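Long-range contact in putative uncharacterized protein (Mycobacterium avium, PDB 2Z6V), which probably acts as a sulfotransferase, moving a sulfuryl group from the donor PAPS to an acceptor whose identity is not established: residues E338-P343 / H373-F378. Numbering follows the deposited sequence.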
loop_
_atom_site.group_PDB
_atom_site.type_symbol
_atom_site.label_atom_id
_atom_site.label_comp_id
_atom_site.label_asym_id
_atom_site.label_seq_id
_atom_site.Cartn_x
_atom_site.Cartn_y
_atom_site.Cartn_z
ATOM N N GLU A 338 6.819 -12.646 -16.388
ATOM C CA GLU A 338 8.183 -12.281 -16.767
ATOM C C GLU A 338 9.038 -12.126 -15.522
ATOM O O GLU A 338 10.236 -12.404 -15.529
ATOM C CB GLU A 338 8.194 -10.974 -17.570
ATOM C CG GLU A 338 8.033 -11.161 -19.077
ATOM C CD GLU A 338 8.033 -9.842 -19.847
ATOM O OE1 GLU A 338 8.867 -8.961 -19.535
ATOM O OE2 GLU A 338 7.202 -9.693 -20.774
ATOM N N MET A 339 8.405 -11.689 -14.445
ATOM C CA MET A 339 9.090 -11.488 -13.180
ATOM C C MET A 339 9.508 -12.832 -12.569
ATOM O O MET A 339 10.471 -12.900 -11.805
ATOM C CB MET A 339 8.164 -10.734 -12.224
ATOM C CG MET A 339 8.858 -9.705 -11.362
ATOM S SD MET A 339 9.737 -8.469 -12.345
ATOM C CE MET A 339 11.154 -8.112 -11.270
ATOM N N MET A 340 8.783 -13.895 -12.912
ATOM C CA MET A 340 9.077 -15.235 -12.404
ATOM C C MET A 340 10.165 -15.936 -13.214
ATOM O O MET A 340 11.096 -16.509 -12.649
ATOM C CB MET A 340 7.816 -16.105 -12.427
ATOM C CG MET A 340 6.688 -15.626 -11.526
ATOM S SD MET A 340 7.147 -15.563 -9.780
ATOM C CE MET A 340 7.492 -13.778 -9.578
ATOM N N ARG A 341 10.042 -15.889 -14.538
ATOM C CA ARG A 341 11.005 -16.532 -15.429
ATOM C C ARG A 341 12.361 -15.840 -15.504
ATOM O O ARG A 341 13.384 -16.497 -15.683
ATOM C CB ARG A 341 10.422 -16.653 -16.841
ATOM C CG ARG A 341 9.263 -17.634 -16.943
ATOM C CD ARG A 341 8.751 -17.758 -18.375
ATOM N NE ARG A 341 7.808 -18.866 -18.523
ATOM C CZ ARG A 341 6.618 -18.928 -17.932
ATOM N NH1 ARG A 341 6.209 -17.938 -17.145
ATOM N NH2 ARG A 341 5.839 -19.985 -18.121
ATOM N N ASP A 342 12.382 -14.520 -15.370
ATOM C CA ASP A 342 13.653 -13.816 -15.437
ATOM C C ASP A 342 13.553 -12.367 -14.973
ATOM O O ASP A 342 13.434 -11.444 -15.780
ATOM C CB ASP A 342 14.198 -13.885 -16.866
ATOM C CG ASP A 342 15.629 -13.401 -16.969
ATOM O OD1 ASP A 342 16.285 -13.244 -15.911
ATOM O OD2 ASP A 342 16.096 -13.191 -18.110
ATOM N N PRO A 343 13.610 -12.152 -13.652
ATOM C CA PRO A 343 13.527 -10.816 -13.063
ATOM C C PRO A 343 14.676 -9.881 -13.454
ATOM O O PRO A 343 14.454 -8.689 -13.688
ATOM C CB PRO A 343 13.487 -11.107 -11.563
ATOM C CG PRO A 343 14.287 -12.367 -11.450
ATOM C CD PRO A 343 13.757 -13.174 -12.603
ATOM N N HIS A 373 16.593 -15.515 -2.112
ATOM C CA HIS A 373 15.146 -15.445 -2.004
ATOM C C HIS A 373 14.466 -16.115 -3.188
ATOM O O HIS A 373 13.919 -15.449 -4.070
ATOM C CB HIS A 373 14.684 -13.989 -1.886
ATOM C CG HIS A 373 15.217 -13.281 -0.678
ATOM N ND1 HIS A 373 16.448 -12.661 -0.660
ATOM C CD2 HIS A 373 14.693 -13.112 0.559
ATOM C CE1 HIS A 373 16.660 -12.139 0.535
ATOM N NE2 HIS A 373 15.610 -12.399 1.294
ATOM N N PRO A 374 14.494 -17.455 -3.224
ATOM C CA PRO A 374 13.859 -18.169 -4.332
ATOM C C PRO A 374 12.400 -17.749 -4.449
ATOM O O PRO A 374 11.750 -17.435 -3.448
ATOM C CB PRO A 374 14.029 -19.636 -3.941
ATOM C CG PRO A 374 14.047 -19.588 -2.441
ATOM C CD PRO A 374 14.926 -18.391 -2.173
ATOM N N GLN A 375 11.890 -17.734 -5.674
ATOM C CA GLN A 375 10.514 -17.331 -5.913
ATOM C C GLN A 375 9.671 -18.499 -6.395
ATOM O O GLN A 375 10.178 -19.411 -7.049
ATOM C CB GLN A 375 10.482 -16.200 -6.941
ATOM C CG GLN A 375 11.162 -16.556 -8.248
ATOM C CD GLN A 375 11.346 -15.359 -9.158
ATOM O OE1 GLN A 375 10.381 -14.678 -9.509
ATOM N NE2 GLN A 375 12.591 -15.098 -9.548
ATOM N N ASP A 376 8.383 -18.463 -6.062
ATOM C CA ASP A 376 7.448 -19.512 -6.459
ATOM C C ASP A 376 7.356 -19.627 -7.979
ATOM O O ASP A 376 6.977 -18.679 -8.669
ATOM C CB ASP A 376 6.052 -19.235 -5.877
ATOM C CG ASP A 376 6.010 -19.362 -4.358
ATOM O OD1 ASP A 376 4.919 -19.179 -3.774
ATOM O OD2 ASP A 376 7.063 -19.645 -3.747
ATOM N N ARG A 377 7.711 -20.799 -8.491
ATOM C CA ARG A 377 7.678 -21.070 -9.921
ATOM C C ARG A 377 6.320 -20.659 -10.491
ATOM O O ARG A 377 5.321 -20.631 -9.771
ATOM C CB ARG A 377 7.911 -22.567 -10.154
ATOM C CG ARG A 377 8.370 -22.944 -11.553
ATOM C CD ARG A 377 8.527 -24.457 -11.679
ATOM N NE ARG A 377 9.359 -24.841 -12.818
ATOM C CZ ARG A 377 10.670 -24.619 -12.898
ATOM N NH1 ARG A 377 11.309 -24.014 -11.905
ATOM N NH2 ARG A 377 11.345 -25.002 -13.975
ATOM N N PHE A 378 6.285 -20.324 -11.777
ATOM C CA PHE A 378 5.034 -19.941 -12.425
ATOM C C PHE A 378 4.230 -21.228 -12.589
ATOM O O PHE A 378 4.728 -22.201 -13.152
ATOM C CB PHE A 378 5.322 -19.297 -13.791
ATOM C CG PHE A 378 4.089 -18.830 -14.527
ATOM C CD1 PHE A 378 3.282 -19.734 -15.212
ATOM C CD2 PHE A 378 3.732 -17.484 -14.525
ATOM C CE1 PHE A 378 2.140 -19.305 -15.885
ATOM C CE2 PHE A 378 2.592 -17.044 -15.193
ATOM C CZ PHE A 378 1.795 -17.957 -15.874
#
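A cation-pi contact between Arg341 and Phe378, continued by side-chain packing around Met340, joins the short helix 336-341 to the loop that follows helix 360-371, near the periphery of the chain. The Arg341 guanidinium carbon CZ lies 4.6 Å from the centroid of the Phe378 ring, 25° off the ring normal. The guanidinium is not laid flat on the ring: the two planes are 61° apart, and NH1 dips over one face toward the rim, 3.5 Å from CG of Phe378. Arginine suits this place because its long chain carries back to the loop a delocalised cation that can meet the ring while NH2 also forms a salt bridge with Glu409. Phe378, its CG anti to the backbone N (chi1 -178°), turns an electron-rich ring face to that charge. Its CB gives apolar cover to Met340, 4.3 Å from CB of Met340. Helix 336-341 directly follows strand 331-335, an outermost strand of the parallel sheet, whose 2-3-1-4-5 order is consistent with the P-loop-like alpha/beta core of sulfotransferases. Flexible and unbranched, Met340 bends at chi2 and chi3, its sulfur and methyl folding against the Gln375 side chain, which it crosses at a slant. The Gln375 amide reaches the Met339 carbonyl and Pro343. Proline suits the first turn of helix 343-353, where no N-H is needed for helical bonding; Asp342 before it is at the N-cap position.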